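Local coordinates for hypothetical protein (Uncultured marine organism, PDB 2OP5) that is of unknown function but forms a ferredoxin-like dimer related to the dimeric alpha-beta barrel proteins and is tentatively classed as an oxidoreductase, at residues Asp6-Thr19 against Phe98-Glu112. Residues are numbered along the deposited sequence; the frame is centred on the assembly and turned at random. Where two conformers were deposited one is given.
With EDO (1,2-ethanediol), chain H.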
ATOM      1  N   ASP A   6      10.121  13.319  -3.700  1.00 38.44           N
ATOM      2  CA  ASP A   6      10.689  12.194  -2.937  1.00 36.68           C
ATOM      3  C   ASP A   6      10.448  10.839  -3.562  1.00 34.79           C
ATOM      4  O   ASP A   6       9.304  10.385  -3.623  1.00 33.29           O
ATOM      5  CB  ASP A   6      10.060  12.116  -1.554  1.00 36.73           C
ATOM      6  CG  ASP A   6      10.644  13.092  -0.584  1.00 36.99           C
ATOM      7  OD1 ASP A   6      11.884  13.167  -0.533  1.00 36.06           O
ATOM      8  OD2 ASP A   6       9.858  13.725   0.173  1.00 33.94           O
ATOM      9  N   GLU A   7      11.529  10.171  -3.960  1.00 33.52           N
ATOM     10  CA  GLU A   7      11.455   8.825  -4.538  1.00 32.45           C
ATOM     11  C   GLU A   7      11.416   7.760  -3.405  1.00 29.06           C
ATOM     12  O   GLU A   7      12.267   7.747  -2.505  1.00 26.68           O
ATOM     13  CB  GLU A   7      12.668   8.599  -5.456  1.00 32.95           C
ATOM     14  CG  GLU A   7      12.574   7.347  -6.348  1.00 36.25           C
ATOM     15  CD  GLU A   7      13.899   6.955  -7.032  1.00 35.04           C
ATOM     16  OE1 GLU A   7      14.983   7.186  -6.447  1.00 40.40           O
ATOM     17  OE2 GLU A   7      13.843   6.375  -8.135  1.00 38.04           O
ATOM     18  N   THR A   8      10.417   6.880  -3.448  1.00 26.06           N
ATOM     19  CA  THR A   8      10.304   5.810  -2.471  1.00 25.07           C
ATOM     20  C   THR A   8      11.166   4.647  -2.930  1.00 24.35           C
ATOM     21  O   THR A   8      11.041   4.190  -4.051  1.00 22.79           O
ATOM     22  CB  THR A   8       8.830   5.323  -2.312  1.00 24.57           C
ATOM     23  OG1 THR A   8       8.012   6.396  -1.855  1.00 21.58           O
ATOM     24  CG2 THR A   8       8.720   4.195  -1.302  1.00 26.52           C
ATOM     25  N   ALA A   9      12.046   4.186  -2.055  1.00 25.88           N
ATOM     26  CA  ALA A   9      12.910   3.041  -2.338  1.00 26.46           C
ATOM     27  C   ALA A   9      12.431   1.791  -1.620  1.00 26.47           C
ATOM     28  O   ALA A   9      12.545   0.690  -2.152  1.00 25.94           O
ATOM     29  CB  ALA A   9      14.319   3.340  -1.913  1.00 27.15           C
ATOM     30  N   PHE A  10      11.930   1.970  -0.402  1.00 26.88           N
ATOM     31  CA  PHE A  10      11.462   0.878   0.434  1.00 27.98           C
ATOM     32  C   PHE A  10      10.057   1.175   0.920  1.00 27.63           C
ATOM     33  O   PHE A  10       9.738   2.321   1.202  1.00 26.48           O
ATOM     34  CB  PHE A  10      12.392   0.727   1.619  1.00 28.59           C
ATOM     35  CG  PHE A  10      12.258  -0.579   2.334  1.00 30.29           C
ATOM     36  CD1 PHE A  10      12.806  -1.730   1.789  1.00 30.22           C
ATOM     37  CD2 PHE A  10      11.657  -0.651   3.584  1.00 30.87           C
ATOM     38  CE1 PHE A  10      12.731  -2.928   2.464  1.00 30.38           C
ATOM     39  CE2 PHE A  10      11.579  -1.874   4.265  1.00 30.41           C
ATOM     40  CZ  PHE A  10      12.120  -2.998   3.705  1.00 30.17           C
ATOM     41  N   LEU A  11       9.252   0.124   1.064  1.00 28.31           N
ATOM     42  CA  LEU A  11       7.847   0.259   1.403  1.00 29.10           C
ATOM     43  C   LEU A  11       7.277  -0.914   2.220  1.00 28.99           C
ATOM     44  O   LEU A  11       7.697  -2.064   2.068  1.00 27.75           O
ATOM     45  CB  LEU A  11       7.095   0.393   0.062  1.00 30.07           C
ATOM     46  CG  LEU A  11       5.594   0.505  -0.198  1.00 30.27           C
ATOM     47  CD1 LEU A  11       5.345   1.127  -1.556  1.00 31.58           C
ATOM     48  CD2 LEU A  11       4.886  -0.828  -0.112  1.00 33.51           C
ATOM     49  N   ASN A  12       6.332  -0.596   3.103  1.00 29.05           N
ATOM     50  CA  ASN A  12       5.575  -1.615   3.842  1.00 29.12           C
ATOM     51  C   ASN A  12       4.099  -1.353   3.593  1.00 28.91           C
ATOM     52  O   ASN A  12       3.618  -0.250   3.837  1.00 29.14           O
ATOM     53  CB  ASN A  12       5.859  -1.593   5.338  1.00 28.96           C
ATOM     54  CG  ASN A  12       5.281  -2.809   6.077  1.00 29.94           C
ATOM     55  OD1 ASN A  12       4.783  -3.764   5.469  1.00 30.40           O
ATOM     56  ND2 ASN A  12       5.377  -2.787   7.399  1.00 31.09           N
ATOM     57  N   SER A  13       3.409  -2.345   3.045  1.00 29.19           N
ATOM     58  CA  SER A  13       1.966  -2.280   2.789  1.00 29.67           C
ATOM     59  C   SER A  13       1.420  -3.330   3.712  1.00 29.73           C
ATOM     60  O   SER A  13       1.400  -4.524   3.382  1.00 28.83           O
ATOM     61  CB  SER A  13       1.624  -2.611   1.333  1.00 30.01           C
ATOM     62  OG  SER A  13       0.215  -2.577   1.120  1.00 30.87           O
ATOM     63  N   LEU A  14       1.037  -2.882   4.901  1.00 30.19           N
ATOM     64  CA  LEU A  14       0.575  -3.783   5.924  1.00 29.83           C
ATOM     65  C   LEU A  14      -0.931  -3.685   6.107  1.00 29.21           C
ATOM     66  O   LEU A  14      -1.549  -2.704   5.660  1.00 28.88           O
ATOM     67  CB  LEU A  14       1.318  -3.512   7.224  1.00 29.36           C
ATOM     68  CG  LEU A  14       0.982  -2.310   8.090  1.00 30.56           C
ATOM     69  CD1 LEU A  14      -0.319  -2.482   8.866  1.00 31.02           C
ATOM     70  CD2 LEU A  14       2.113  -2.102   9.104  1.00 31.27           C
ATOM     71  N   PHE A  15      -1.514  -4.731   6.697  1.00 27.78           N
ATOM     72  CA  PHE A  15      -2.945  -4.710   6.994  0.50 27.39           C
ATOM     73  C   PHE A  15      -3.248  -5.415   8.318  1.00 28.44           C
ATOM     74  O   PHE A  15      -2.481  -6.277   8.762  1.00 27.29           O
ATOM     75  CB  PHE A  15      -3.836  -5.190   5.812  0.50 25.80           C
ATOM     76  CG  PHE A  15      -3.685  -6.659   5.425  0.50 23.46           C
ATOM     77  CD1 PHE A  15      -2.777  -7.052   4.448  0.50 20.50           C
ATOM     78  CD2 PHE A  15      -4.501  -7.627   5.992  0.50 23.04           C
ATOM     79  CE1 PHE A  15      -2.661  -8.385   4.065  0.50 23.09           C
ATOM     80  CE2 PHE A  15      -4.384  -8.976   5.624  0.50 24.13           C
ATOM     81  CZ  PHE A  15      -3.462  -9.353   4.658  0.50 22.87           C
HETATM   82  N   MSE A  16      -4.350  -4.975   8.948  1.00 27.74           N
HETATM   83  CA  MSE A  16      -4.822  -5.516  10.232  1.00 28.90           C
HETATM   84  C   MSE A  16      -6.300  -5.847  10.140  1.00 27.26           C
HETATM   85  O   MSE A  16      -7.085  -5.047   9.644  1.00 27.19           O
HETATM   86  CB  MSE A  16      -4.664  -4.517  11.362  1.00 29.20           C
HETATM   87  CG  MSE A  16      -3.259  -4.349  11.852  1.00 32.00           C
HETATM   88 SE   MSE A  16      -3.042  -2.559  12.608  0.75 33.76          SE
HETATM   89  CE  MSE A  16      -3.292  -1.670  10.990  1.00 31.02           C
ATOM     90  N   ASP A  17      -6.662  -7.010  10.661  1.00 25.70           N
ATOM     91  CA  ASP A  17      -8.026  -7.511  10.650  1.00 25.20           C
ATOM     92  C   ASP A  17      -8.504  -7.664  12.078  1.00 23.79           C
ATOM     93  O   ASP A  17      -7.842  -8.323  12.888  1.00 21.83           O
ATOM     94  CB  ASP A  17      -8.084  -8.871   9.972  1.00 24.97           C
ATOM     95  CG  ASP A  17      -7.689  -8.814   8.515  1.00 28.69           C
ATOM     96  OD1 ASP A  17      -7.774  -7.717   7.942  1.00 32.00           O
ATOM     97  OD2 ASP A  17      -7.277  -9.858   7.945  1.00 30.86           O
ATOM     98  N   PHE A  18      -9.664  -7.070  12.363  1.00 23.34           N
ATOM     99  CA  PHE A  18     -10.269  -7.092  13.693  1.00 23.41           C
ATOM    100  C   PHE A  18     -11.426  -8.075  13.754  1.00 23.22           C
ATOM    101  O   PHE A  18     -12.000  -8.444  12.718  1.00 22.17           O
ATOM    102  CB  PHE A  18     -10.704  -5.670  14.089  1.00 23.70           C
ATOM    103  CG  PHE A  18      -9.554  -4.702  14.176  1.00 23.21           C
ATOM    104  CD1 PHE A  18      -9.102  -4.037  13.041  1.00 23.23           C
ATOM    105  CD2 PHE A  18      -8.877  -4.506  15.371  1.00 24.04           C
ATOM    106  CE1 PHE A  18      -8.024  -3.159  13.108  1.00 24.09           C
ATOM    107  CE2 PHE A  18      -7.790  -3.635  15.436  1.00 23.51           C
ATOM    108  CZ  PHE A  18      -7.372  -2.959  14.300  1.00 21.46           C
ATOM    109  N   THR A  19     -11.740  -8.522  14.971  1.00 23.68           N
ATOM    110  CA  THR A  19     -12.807  -9.492  15.195  1.00 23.90           C
ATOM    111  C   THR A  19     -14.196  -8.827  15.242  1.00 23.92           C
ATOM    112  O   THR A  19     -15.223  -9.508  15.304  1.00 22.79           O
ATOM    113  CB  THR A  19     -12.588 -10.319  16.486  1.00 24.57           C
ATOM    114  OG1 THR A  19     -12.681  -9.470  17.630  1.00 25.75           O
ATOM    115  CG2 THR A  19     -11.227 -11.042  16.470  1.00 25.96           C
ATOM    116  N   PHE A  98      -6.976  -5.052  22.258  1.00 30.30           N
ATOM    117  CA  PHE A  98      -7.297  -5.383  20.889  1.00 30.95           C
ATOM    118  C   PHE A  98      -6.810  -6.780  20.486  1.00 31.31           C
ATOM    119  O   PHE A  98      -5.945  -7.380  21.129  1.00 31.76           O
ATOM    120  CB  PHE A  98      -6.653  -4.371  19.936  1.00 31.37           C
ATOM    121  CG  PHE A  98      -7.133  -2.952  20.122  1.00 32.18           C
ATOM    122  CD1 PHE A  98      -8.291  -2.508  19.489  1.00 31.53           C
ATOM    123  CD2 PHE A  98      -6.431  -2.067  20.918  1.00 31.15           C
ATOM    124  CE1 PHE A  98      -8.747  -1.203  19.650  1.00 30.49           C
ATOM    125  CE2 PHE A  98      -6.879  -0.762  21.084  1.00 32.51           C
ATOM    126  CZ  PHE A  98      -8.042  -0.331  20.449  1.00 31.82           C
ATOM    127  N   VAL A  99      -7.393  -7.294  19.413  1.00 30.87           N
ATOM    128  CA  VAL A  99      -7.000  -8.583  18.859  1.00 30.65           C
ATOM    129  C   VAL A  99      -7.044  -8.429  17.339  1.00 30.92           C
ATOM    130  O   VAL A  99      -8.085  -8.089  16.761  1.00 29.21           O
ATOM    131  CB  VAL A  99      -7.909  -9.743  19.285  1.00 30.28           C
ATOM    132  CG1 VAL A  99      -7.493 -11.013  18.552  1.00 30.54           C
ATOM    133  CG2 VAL A  99      -7.885  -9.950  20.816  1.00 29.04           C
ATOM    134  N   PHE A 100      -5.889  -8.677  16.731  1.00 31.39           N
ATOM    135  CA  PHE A 100      -5.684  -8.589  15.310  1.00 32.63           C
ATOM    136  C   PHE A 100      -4.265  -9.059  15.068  1.00 33.41           C
ATOM    137  O   PHE A 100      -3.456  -9.025  15.986  1.00 33.67           O
ATOM    138  CB  PHE A 100      -5.753  -7.117  14.860  1.00 33.99           C
ATOM    139  CG  PHE A 100      -4.727  -6.216  15.545  1.00 34.36           C
ATOM    140  CD1 PHE A 100      -3.434  -6.087  15.042  1.00 35.93           C
ATOM    141  CD2 PHE A 100      -5.054  -5.518  16.690  1.00 35.05           C
ATOM    142  CE1 PHE A 100      -2.491  -5.271  15.681  1.00 37.18           C
ATOM    143  CE2 PHE A 100      -4.123  -4.715  17.322  1.00 36.30           C
ATOM    144  CZ  PHE A 100      -2.834  -4.589  16.813  1.00 34.48           C
ATOM    145  N   LYS A 101      -3.955  -9.505  13.853  1.00 34.84           N
ATOM    146  CA  LYS A 101      -2.585  -9.856  13.477  0.50 34.77           C
ATOM    147  C   LYS A 101      -2.183  -8.918  12.354  1.00 35.26           C
ATOM    148  O   LYS A 101      -2.959  -8.728  11.401  1.00 35.49           O
ATOM    149  CB  LYS A 101      -2.480 -11.300  12.988  0.50 35.29           C
ATOM    150  CG  LYS A 101      -1.087 -11.674  12.441  0.50 34.99           C
ATOM    151  CD  LYS A 101      -1.012 -13.109  11.952  0.50 34.39           C
ATOM    152  CE  LYS A 101      -1.093 -14.107  13.092  0.50 33.15           C
ATOM    153  NZ  LYS A 101      -0.725 -15.462  12.625  0.50 31.31           N
ATOM    154  N   ILE A 102      -0.987  -8.350  12.454  1.00 34.48           N
ATOM    155  CA  ILE A 102      -0.503  -7.479  11.422  1.00 34.20           C
ATOM    156  C   ILE A 102       0.070  -8.351  10.322  1.00 33.34           C
ATOM    157  O   ILE A 102       0.901  -9.224  10.585  1.00 32.15           O
ATOM    158  CB  ILE A 102       0.577  -6.507  11.926  1.00 33.81           C
ATOM    159  CG1 ILE A 102      -0.009  -5.584  12.996  1.00 35.48           C
ATOM    160  CG2 ILE A 102       1.080  -5.623  10.788  1.00 35.55           C
ATOM    161  CD1 ILE A 102       0.910  -4.426  13.432  1.00 35.54           C
ATOM    162  N   HIS A 103      -0.416  -8.123   9.100  1.00 31.98           N
ATOM    163  CA  HIS A 103       0.146  -8.743   7.908  1.00 30.85           C
ATOM    164  C   HIS A 103       1.027  -7.730   7.235  1.00 28.96           C
ATOM    165  O   HIS A 103       0.522  -6.767   6.672  1.00 27.49           O
ATOM    166  CB  HIS A 103      -0.949  -9.186   6.964  1.00 31.65           C
ATOM    167  CG  HIS A 103      -1.677 -10.390   7.453  1.00 33.54           C
ATOM    168  ND1 HIS A 103      -2.961 -10.338   7.948  1.00 36.89           N
ATOM    169  CD2 HIS A 103      -1.278 -11.680   7.562  1.00 34.88           C
ATOM    170  CE1 HIS A 103      -3.338 -11.558   8.300  1.00 37.06           C
ATOM    171  NE2 HIS A 103      -2.330 -12.387   8.091  1.00 35.45           N
ATOM    172  N   ASN A 104       2.337  -7.928   7.346  1.00 27.56           N
ATOM    173  CA  ASN A 104       3.326  -7.043   6.733  1.00 28.25           C
ATOM    174  C   ASN A 104       3.726  -7.557   5.372  1.00 27.08           C
ATOM    175  O   ASN A 104       3.738  -8.783   5.135  1.00 25.38           O
ATOM    176  CB  ASN A 104       4.599  -6.968   7.577  1.00 28.92           C
ATOM    177  CG  ASN A 104       4.340  -6.455   8.967  1.00 31.24           C
ATOM    178  OD1 ASN A 104       4.141  -5.247   9.178  1.00 35.06           O
ATOM    179  ND2 ASN A 104       4.361  -7.371   9.938  1.00 31.92           N
ATOM    180  N   ASN A 105       4.067  -6.602   4.509  1.00 26.29           N
ATOM    181  CA  ASN A 105       4.527  -6.839   3.150  1.00 26.70           C
ATOM    182  C   ASN A 105       5.573  -5.780   2.835  1.00 26.95           C
ATOM    183  O   ASN A 105       5.233  -4.744   2.263  1.00 25.58           O
ATOM    184  CB  ASN A 105       3.367  -6.740   2.161  1.00 26.40           C
ATOM    185  CG  ASN A 105       2.297  -7.787   2.421  1.00 27.05           C
ATOM    186  OD1 ASN A 105       2.469  -8.949   2.090  1.00 21.90           O
ATOM    187  ND2 ASN A 105       1.187  -7.367   3.023  1.00 26.20           N
ATOM    188  N   ARG A 106       6.831  -6.051   3.206  1.00 26.88           N
ATOM    189  CA  ARG A 106       7.936  -5.109   3.020  1.00 27.04           C
ATOM    190  C   ARG A 106       8.815  -5.484   1.860  1.00 26.15           C
ATOM    191  O   ARG A 106       9.104  -6.667   1.655  1.00 25.34           O
ATOM    192  CB  ARG A 106       8.864  -5.085   4.226  1.00 27.99           C
ATOM    193  CG  ARG A 106       8.226  -4.856   5.544  1.00 33.06           C
ATOM    194  CD  ARG A 106       9.278  -4.858   6.642  1.00 36.82           C
ATOM    195  NE  ARG A 106       8.695  -5.304   7.900  1.00 39.62           N
ATOM    196  CZ  ARG A 106       8.762  -6.538   8.393  1.00 40.83           C
ATOM    197  NH1 ARG A 106       9.396  -7.521   7.766  1.00 44.38           N
ATOM    198  NH2 ARG A 106       8.174  -6.791   9.550  1.00 43.74           N
ATOM    199  N   GLY A 107       9.322  -4.473   1.160  1.00 25.45           N
ATOM    200  CA  GLY A 107      10.230  -4.707   0.046  1.00 24.91           C
ATOM    201  C   GLY A 107      10.696  -3.468  -0.697  1.00 24.75           C
ATOM    202  O   GLY A 107      10.314  -2.346  -0.368  1.00 23.55           O
ATOM    203  N   VAL A 108      11.515  -3.715  -1.719  1.00 24.75           N
ATOM    204  CA  VAL A 108      12.107  -2.698  -2.541  1.00 24.62           C
ATOM    205  C   VAL A 108      11.112  -2.277  -3.595  1.00 23.70           C
ATOM    206  O   VAL A 108      10.442  -3.128  -4.189  1.00 22.28           O
ATOM    207  CB  VAL A 108      13.319  -3.222  -3.386  1.00 25.64           C
ATOM    208  CG1 VAL A 108      14.191  -2.070  -3.840  1.00 25.51           C
ATOM    209  CG2 VAL A 108      14.185  -4.146  -2.624  1.00 27.42           C
ATOM    210  N   VAL A 109      11.061  -0.979  -3.850  1.00 22.87           N
ATOM    211  CA  VAL A 109      10.265  -0.443  -4.927  1.00 23.67           C
ATOM    212  C   VAL A 109      11.004  -0.725  -6.251  1.00 24.08           C
ATOM    213  O   VAL A 109      12.215  -0.511  -6.365  1.00 23.95           O
ATOM    214  CB  VAL A 109       9.989   1.069  -4.743  1.00 23.63           C
ATOM    215  CG1 VAL A 109       9.349   1.657  -5.991  1.00 24.72           C
ATOM    216  CG2 VAL A 109       9.087   1.294  -3.546  1.00 23.09           C
ATOM    217  N   VAL A 110      10.254  -1.231  -7.227  1.00 23.98           N
ATOM    218  CA  VAL A 110      10.760  -1.577  -8.556  1.00 24.52           C
ATOM    219  C   VAL A 110      10.279  -0.534  -9.586  1.00 24.25           C
ATOM    220  O   VAL A 110      10.939  -0.288 -10.588  1.00 23.07           O
ATOM    221  CB  VAL A 110      10.207  -2.974  -9.004  1.00 24.93           C
ATOM    222  CG1 VAL A 110      10.826  -3.424 -10.317  1.00 26.31           C
ATOM    223  CG2 VAL A 110      10.433  -4.016  -7.930  1.00 25.64           C
ATOM    224  N   SER A 111       9.107   0.048  -9.361  1.00 24.69           N
ATOM    225  CA  SER A 111       8.594   1.047 -10.275  1.00 25.62           C
ATOM    226  C   SER A 111       7.691   1.987  -9.507  1.00 26.48           C
ATOM    227  O   SER A 111       6.960   1.566  -8.586  1.00 27.16           O
ATOM    228  CB  SER A 111       7.824   0.374 -11.410  1.00 25.99           C
ATOM    229  OG  SER A 111       7.489   1.294 -12.419  1.00 27.48           O
ATOM    230  N   GLU A 112       7.771   3.262  -9.871  1.00 27.20           N
ATOM    231  CA  GLU A 112       6.962   4.311  -9.271  1.00 28.64           C
ATOM    232  C   GLU A 112       6.503   5.341 -10.322  1.00 27.98           C
ATOM    233  O   GLU A 112       7.321   5.956 -11.022  1.00 26.21           O
ATOM    234  CB  GLU A 112       7.734   5.040  -8.174  1.00 28.99           C
ATOM    235  CG  GLU A 112       6.843   5.953  -7.319  1.00 31.27           C
ATOM    236  CD  GLU A 112       7.600   6.696  -6.235  1.00 32.34           C
ATOM    237  OE1 GLU A 112       8.840   6.513  -6.112  1.00 35.86           O
ATOM    238  OE2 GLU A 112       6.944   7.476  -5.516  1.00 36.37           O
TER
HETATM  239  C1  EDO H 118       7.316  -8.667   5.304  1.00 42.55           C
HETATM  240  O1  EDO H 118       7.276  -8.933   3.889  1.00 40.08           O
HETATM  241  C2  EDO H 118       7.600  -9.946   6.084  1.00 44.25           C
HETATM  242  O2  EDO H 118       6.533 -10.218   7.006  1.00 45.66           O
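Asn-12 OD1 accepts Asn-105 N at 3.1 Å where strand 10-17 meets strand 102-114, an outer strand of this chain's antiparallel sheet, which runs on into the second subunit. With CG anti to the backbone N (chi1 -169°), the Asn-12 amide reaches across the strands, and ND2 gives a straight (N-H...O 176°) but long bond of 3.3 Å to Asn-104 OD1. Asn-105 ND2 donates to Ser-13 O at 2.9 Å, nearly in line with the C=O. With the backbone bond from Ser-13 N to Asn-105 O, these bridge an irregular stretch between the pairs Asn-12/Arg-106 and Phe-15/His-103. An alanine in place of Asn-12 would probably leave Asn-105 N without its acceptor and Asn-104 OD1 without this donor, so the strands would be less firmly held there.

Packing is tight towards helix 21-28: Met-16 CG meets Phe-100 CD1 at 3.6 Å, its selenium lies obliquely to that ring in a Met-aromatic contact, and Phe-100 CB sits over the Phe-18 ring. On the same face it thins out to exposed Ile-102, still touching Met-16, and Val-108; Arg-106 N donates to an ethanediol also bonded to Trp-57 of the second subunit.

At the far end, Glu-112 OE1 accepts Thr-8 N at 3.1 Å while OE2 salt-bridges Arg-50 of the second subunit. The chemistry implies that amides mend the irregular pairing, Asn-105 OD1 linking it to Arg-63 of the second subunit, while a carboxylate ties the Thr-8 end to the dimer.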